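Long-range contacts in response regulator aspartate phosphatase H (Bacillus subtilis, PDB 3Q15), which dephosphorylates the response regulator Spo0F and also acts on ComA, thereby helping to separate competence and sporulation in time: residues Lys100-Phe105 and Glu126-Leu131; Leu264-Ser268 and Phe283-Gly287. All blocks are in the same frame, centred on the assembly; numbering follows the deposited sequence.

Overall arrangement
Each contact packs the two helices of a hairpin together, contact 1 extending into the turn after its second helix. Contact 1 lies essentially in the first predicted tetratricopeptide repeat (101-134), contact 2 in the fifth (261-294). They follow one another along the chain and lie on opposite sides of its centre, with centres 45 Å apart and nearest atoms about 31 Å apart, so they do not touch. Within the chain, helix 49-67 of the N-terminal region packs on the first helix of contact 1; across the dimer, Glu128 forms a salt bridge with Arg125 of the second RapH subunit. Contact 2 is more buried, between helices 238-255 and 299-310, and no other protein chain reaches its segments.

Contact 1: residues Lys100-Phe105 and Glu126-Leu131; sequences KYYSLF and EAEKEL
Residues 100-105 are a piece of helix 93-113 with regular helical backbone angles. Residues 126-131 start helical, on helix 117-128, and include a type I turn from Glu128 to Leu131. The closest CA pair is Leu104 with Ala127, at 5.3 Å. Lys100, extended with all four chi angles near t, points toward the second segment and forms a salt bridge from NZ to Glu130 OE1 at 3.6 Å. One water spans the same two groups, 2.8 Å from Lys100 NZ and 3.0 Å from Glu130 OE1. One residue on, Tyr101 takes a t rotamer that carries its ring in between the two segments. Ala127 O, 3.5 Å from Tyr101 CD2, and Glu130 CB, 3.9 Å from Tyr101 CB, lie at the ring edge, and Leu131 CD2 comes to 3.2 Å from Tyr101 CE2. The contact joins the first helix of the predicted first tetratricopeptide repeat to the end region of its second helix and the turn there; this helix-turn-helix hairpin uses small side chains such as Ala127 to let the helices approach closely. Tyr102 points away, to helix 49-67, where its ring meets Tyr54. Ser103 takes no part in the contact; its OG donates to Lys100 O at 2.8 Å. Leu104, with chi1 m and chi2 t, returns to the interface: its CB sits 4.0 Å from Ala127 CB, while CD1 lies 3.7 Å from Glu126 O and 4.1 Å from Glu130 CG. At Phe105 the backbone N is 4.1 Å from Ala127 CB, and the ring leads away from the second segment.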
loop_
_atom_site.group_PDB
_atom_site.type_symbol
_atom_site.label_atom_id
_atom_site.label_comp_id
_atom_site.label_asym_id
_atom_site.label_seq_id
_atom_site.Cartn_x
_atom_site.Cartn_y
_atom_site.Cartn_z
ATOM N N LYS A 100 -10.168 19.881 7.048
ATOM C CA LYS A 100 -9.315 19.441 5.961
ATOM C C LYS A 100 -9.134 17.929 6.019
ATOM O O LYS A 100 -9.176 17.252 4.993
ATOM C CB LYS A 100 -7.958 20.141 6.026
ATOM C CG LYS A 100 -7.036 19.811 4.867
ATOM C CD LYS A 100 -5.783 20.671 4.901
ATOM C CE LYS A 100 -4.969 20.513 3.625
ATOM N NZ LYS A 100 -3.739 21.354 3.644
ATOM N N TYR A 101 -8.941 17.406 7.225
ATOM C CA TYR A 101 -8.728 15.976 7.417
ATOM C C TYR A 101 -9.944 15.175 6.976
ATOM O O TYR A 101 -9.821 14.168 6.276
ATOM C CB TYR A 101 -8.412 15.666 8.883
ATOM C CG TYR A 101 -8.551 14.197 9.227
ATOM C CD1 TYR A 101 -9.670 13.723 9.897
ATOM C CD2 TYR A 101 -7.570 13.285 8.864
ATOM C CE1 TYR A 101 -9.802 12.383 10.208
ATOM C CE2 TYR A 101 -7.695 11.945 9.167
ATOM C CZ TYR A 101 -8.810 11.497 9.840
ATOM O OH TYR A 101 -8.928 10.157 10.145
ATOM N N TYR A 102 -11.120 15.630 7.386
ATOM C CA TYR A 102 -12.362 14.961 7.027
ATOM C C TYR A 102 -12.639 15.010 5.525
ATOM O O TYR A 102 -13.031 14.006 4.931
ATOM C CB TYR A 102 -13.531 15.567 7.803
ATOM C CG TYR A 102 -13.686 15.007 9.201
ATOM C CD1 TYR A 102 -14.017 15.835 10.267
ATOM C CD2 TYR A 102 -13.514 13.651 9.452
ATOM C CE1 TYR A 102 -14.164 15.331 11.544
ATOM C CE2 TYR A 102 -13.660 13.135 10.729
ATOM C CZ TYR A 102 -13.986 13.986 11.772
ATOM O OH TYR A 102 -14.136 13.498 13.046
ATOM N N SER A 103 -12.439 16.175 4.913
ATOM C CA SER A 103 -12.729 16.329 3.493
ATOM C C SER A 103 -11.920 15.330 2.673
ATOM O O SER A 103 -12.432 14.735 1.730
ATOM C CB SER A 103 -12.454 17.762 3.018
ATOM O OG SER A 103 -11.071 18.073 3.096
ATOM N N LEU A 104 -10.658 15.152 3.051
ATOM C CA LEU A 104 -9.760 14.220 2.381
ATOM C C LEU A 104 -10.115 12.772 2.710
ATOM O O LEU A 104 -10.059 11.892 1.848
ATOM C CB LEU A 104 -8.312 14.499 2.789
ATOM C CG LEU A 104 -7.705 15.828 2.338
ATOM C CD1 LEU A 104 -6.424 16.125 3.103
ATOM C CD2 LEU A 104 -7.456 15.818 0.831
ATOM N N PHE A 105 -10.474 12.529 3.965
ATOM C CA PHE A 105 -10.805 11.185 4.411
ATOM C C PHE A 105 -12.037 10.664 3.687
ATOM O O PHE A 105 -11.994 9.610 3.054
ATOM C CB PHE A 105 -11.029 11.141 5.925
ATOM C CG PHE A 105 -11.491 9.797 6.423
ATOM C CD1 PHE A 105 -10.571 8.808 6.748
ATOM C CD2 PHE A 105 -12.843 9.516 6.547
ATOM C CE1 PHE A 105 -10.992 7.564 7.200
ATOM C CE2 PHE A 105 -13.274 8.274 6.997
ATOM C CZ PHE A 105 -12.345 7.296 7.325
ATOM N N GLU A 126 -2.872 11.751 1.676
ATOM C CA GLU A 126 -3.024 13.167 1.996
ATOM C C GLU A 126 -3.727 13.346 3.336
ATOM O O GLU A 126 -3.393 14.247 4.106
ATOM C CB GLU A 126 -3.790 13.909 0.892
ATOM C CG GLU A 126 -3.068 13.954 -0.450
ATOM C CD GLU A 126 -1.668 14.543 -0.346
ATOM O OE1 GLU A 126 -0.693 13.833 -0.677
ATOM O OE2 GLU A 126 -1.539 15.717 0.059
ATOM N N ALA A 127 -4.701 12.484 3.610
ATOM C CA ALA A 127 -5.444 12.545 4.863
ATOM C C ALA A 127 -4.534 12.273 6.059
ATOM O O ALA A 127 -4.581 12.986 7.065
ATOM C CB ALA A 127 -6.612 11.568 4.837
ATOM N N GLU A 128 -3.699 11.245 5.942
ATOM C CA GLU A 128 -2.782 10.885 7.021
ATOM C C GLU A 128 -1.864 12.052 7.406
ATOM O O GLU A 128 -1.566 12.246 8.584
ATOM C CB GLU A 128 -1.959 9.640 6.665
ATOM C CG GLU A 128 -1.164 9.072 7.850
ATOM C CD GLU A 128 -0.406 7.796 7.514
ATOM O OE1 GLU A 128 -0.682 7.195 6.451
ATOM O OE2 GLU A 128 0.469 7.393 8.312
ATOM N N LYS A 129 -1.436 12.837 6.418
ATOM C CA LYS A 129 -0.530 13.962 6.679
ATOM C C LYS A 129 -1.152 14.998 7.610
ATOM O O LYS A 129 -0.446 15.819 8.194
ATOM C CB LYS A 129 -0.094 14.643 5.378
ATOM C CG LYS A 129 0.607 13.732 4.382
ATOM C CD LYS A 129 1.121 14.521 3.182
ATOM C CE LYS A 129 1.324 13.624 1.966
ATOM N NZ LYS A 129 2.194 12.453 2.258
ATOM N N GLU A 130 -2.475 14.962 7.737
ATOM C CA GLU A 130 -3.192 15.887 8.612
ATOM C C GLU A 130 -3.240 15.393 10.056
ATOM O O GLU A 130 -3.469 16.174 10.981
ATOM C CB GLU A 130 -4.613 16.125 8.100
ATOM C CG GLU A 130 -4.678 16.811 6.748
ATOM C CD GLU A 130 -3.944 18.137 6.743
ATOM O OE1 GLU A 130 -3.314 18.462 5.715
ATOM O OE2 GLU A 130 -3.999 18.850 7.768
ATOM N N LEU A 131 -3.026 14.096 10.245
ATOM C CA LEU A 131 -3.070 13.504 11.577
ATOM C C LEU A 131 -2.086 14.130 12.568
ATOM O O LEU A 131 -2.455 14.405 13.705
ATOM C CB LEU A 131 -2.863 11.988 11.513
ATOM C CG LEU A 131 -4.084 11.135 11.167
ATOM C CD1 LEU A 131 -5.203 11.358 12.170
ATOM C CD2 LEU A 131 -4.560 11.446 9.770
HETATM O O HOH W 1 -2.371 21.324 6.085
#

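Contact 2: residues Leu264-Ser268 and Phe283-Gly287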
loop_
_atom_site.group_PDB
_atom_site.type_symbol
_atom_site.label_atom_id
_atom_site.label_comp_id
_atom_site.label_asym_id
_atom_site.label_seq_id
_atom_site.Cartn_x
_atom_site.Cartn_y
_atom_site.Cartn_z
ATOM N N LEU A 264 -23.973 -22.618 10.870
ATOM C CA LEU A 264 -24.420 -23.915 10.372
ATOM C C LEU A 264 -23.866 -24.261 8.985
ATOM O O LEU A 264 -23.768 -25.434 8.626
ATOM C CB LEU A 264 -25.948 -23.999 10.384
ATOM C CG LEU A 264 -26.590 -23.977 11.773
ATOM C CD1 LEU A 264 -28.110 -24.012 11.683
ATOM C CD2 LEU A 264 -26.076 -25.133 12.615
ATOM N N PHE A 265 -23.503 -23.250 8.202
ATOM C CA PHE A 265 -22.917 -23.517 6.892
ATOM C C PHE A 265 -21.476 -24.005 7.020
ATOM O O PHE A 265 -21.053 -24.907 6.300
ATOM C CB PHE A 265 -22.979 -22.289 5.980
ATOM C CG PHE A 265 -22.199 -22.455 4.706
ATOM C CD1 PHE A 265 -22.731 -23.161 3.642
ATOM C CD2 PHE A 265 -20.926 -21.922 4.578
ATOM C CE1 PHE A 265 -22.017 -23.330 2.473
ATOM C CE2 PHE A 265 -20.205 -22.084 3.405
ATOM C CZ PHE A 265 -20.754 -22.791 2.352
ATOM N N GLY A 266 -20.724 -23.399 7.934
ATOM C CA GLY A 266 -19.366 -23.833 8.203
ATOM C C GLY A 266 -19.364 -25.255 8.725
ATOM O O GLY A 266 -18.613 -26.108 8.252
ATOM N N LEU A 267 -20.223 -25.508 9.705
ATOM C CA LEU A 267 -20.359 -26.836 10.278
ATOM C C LEU A 267 -20.703 -27.858 9.196
ATOM O O LEU A 267 -20.078 -28.914 9.108
ATOM C CB LEU A 267 -21.427 -26.832 11.374
ATOM C CG LEU A 267 -21.656 -28.127 12.159
ATOM C CD1 LEU A 267 -20.344 -28.692 12.687
ATOM C CD2 LEU A 267 -22.634 -27.892 13.299
ATOM N N SER A 268 -21.690 -27.534 8.365
ATOM C CA SER A 268 -22.138 -28.443 7.310
ATOM C C SER A 268 -21.042 -28.726 6.284
ATOM O O SER A 268 -20.753 -29.880 5.972
ATOM C CB SER A 268 -23.381 -27.887 6.611
ATOM O OG SER A 268 -24.477 -27.813 7.509
ATOM N N PHE A 283 -27.826 -30.307 9.591
ATOM C CA PHE A 283 -27.553 -28.908 9.891
ATOM C C PHE A 283 -27.818 -28.021 8.679
ATOM O O PHE A 283 -28.100 -26.833 8.824
ATOM C CB PHE A 283 -26.121 -28.725 10.414
ATOM C CG PHE A 283 -25.847 -29.454 11.705
ATOM C CD1 PHE A 283 -26.464 -29.060 12.882
ATOM C CD2 PHE A 283 -24.975 -30.532 11.741
ATOM C CE1 PHE A 283 -26.220 -29.727 14.072
ATOM C CE2 PHE A 283 -24.725 -31.204 12.929
ATOM C CZ PHE A 283 -25.348 -30.800 14.096
ATOM N N ILE A 284 -27.736 -28.604 7.488
ATOM C CA ILE A 284 -28.078 -27.886 6.268
ATOM C C ILE A 284 -29.561 -27.530 6.245
ATOM O O ILE A 284 -29.929 -26.382 6.001
ATOM C CB ILE A 284 -27.756 -28.710 5.013
ATOM C CG1 ILE A 284 -26.249 -28.930 4.893
ATOM C CG2 ILE A 284 -28.294 -28.010 3.776
ATOM C CD1 ILE A 284 -25.867 -29.859 3.767
ATOM N N GLU A 285 -30.411 -28.521 6.498
ATOM C CA GLU A 285 -31.847 -28.281 6.546
ATOM C C GLU A 285 -32.190 -27.324 7.680
ATOM O O GLU A 285 -33.120 -26.527 7.571
ATOM C CB GLU A 285 -32.620 -29.594 6.710
ATOM C CG GLU A 285 -32.571 -30.506 5.494
ATOM C CD GLU A 285 -33.478 -31.718 5.638
ATOM O OE1 GLU A 285 -33.803 -32.345 4.607
ATOM O OE2 GLU A 285 -33.863 -32.045 6.781
ATOM N N GLU A 286 -31.432 -27.404 8.769
ATOM C CA GLU A 286 -31.658 -26.533 9.915
ATOM C C GLU A 286 -31.349 -25.084 9.561
ATOM O O GLU A 286 -32.084 -24.176 9.941
ATOM C CB GLU A 286 -30.814 -26.980 11.112
ATOM C CG GLU A 286 -30.994 -26.118 12.354
ATOM C CD GLU A 286 -30.181 -26.612 13.544
ATOM O OE1 GLU A 286 -29.828 -25.778 14.402
ATOM O OE2 GLU A 286 -29.899 -27.827 13.627
ATOM N N GLY A 287 -30.259 -24.876 8.828
ATOM C CA GLY A 287 -29.856 -23.540 8.423
ATOM C C GLY A 287 -30.816 -22.910 7.429
ATOM O O GLY A 287 -31.048 -21.702 7.458
#
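Helices 260-273 and 277-290 form the antiparallel hairpin of the predicted fifth tetratricopeptide repeat; the two short segments run at 162° to each other, with axes 8.9 Å apart at closest approach. Three residues, Leu264, Phe283 and Ser268, have the most surface covered here. Leu264 lies along the second helix: its CD1 is 3.6 Å from Glu286 CG and 3.7 Å from Gly287 N, and its CD2 is 4.0 Å from Phe283 CD1. Gly287, the nearest residue by CA distance (Leu264 CA to Gly287 CA 5.8 Å), has no side chain; an ideal CB there would point toward the first segment, 3.6 Å from Leu264 CB, a close contact. The carboxylate of Glu286 turns to Arg253 of helix 238-255, with which it forms a salt bridge. Phe283 inserts its ring beside the first helix, where Leu267 CD2 makes a CH-pi contact over the face, 3.7 Å from the ring centroid and 5° off its normal. Helix 238-255 backs this pair, touching Leu267 through Val242 and Phe245. Ser268 OG donates to Leu264 O at 2.7 Å, which satisfies the hydroxyl among apolar neighbours: it lies 3.4 Å from Ile284 CG1 and 3.5 Å from Phe283 CB.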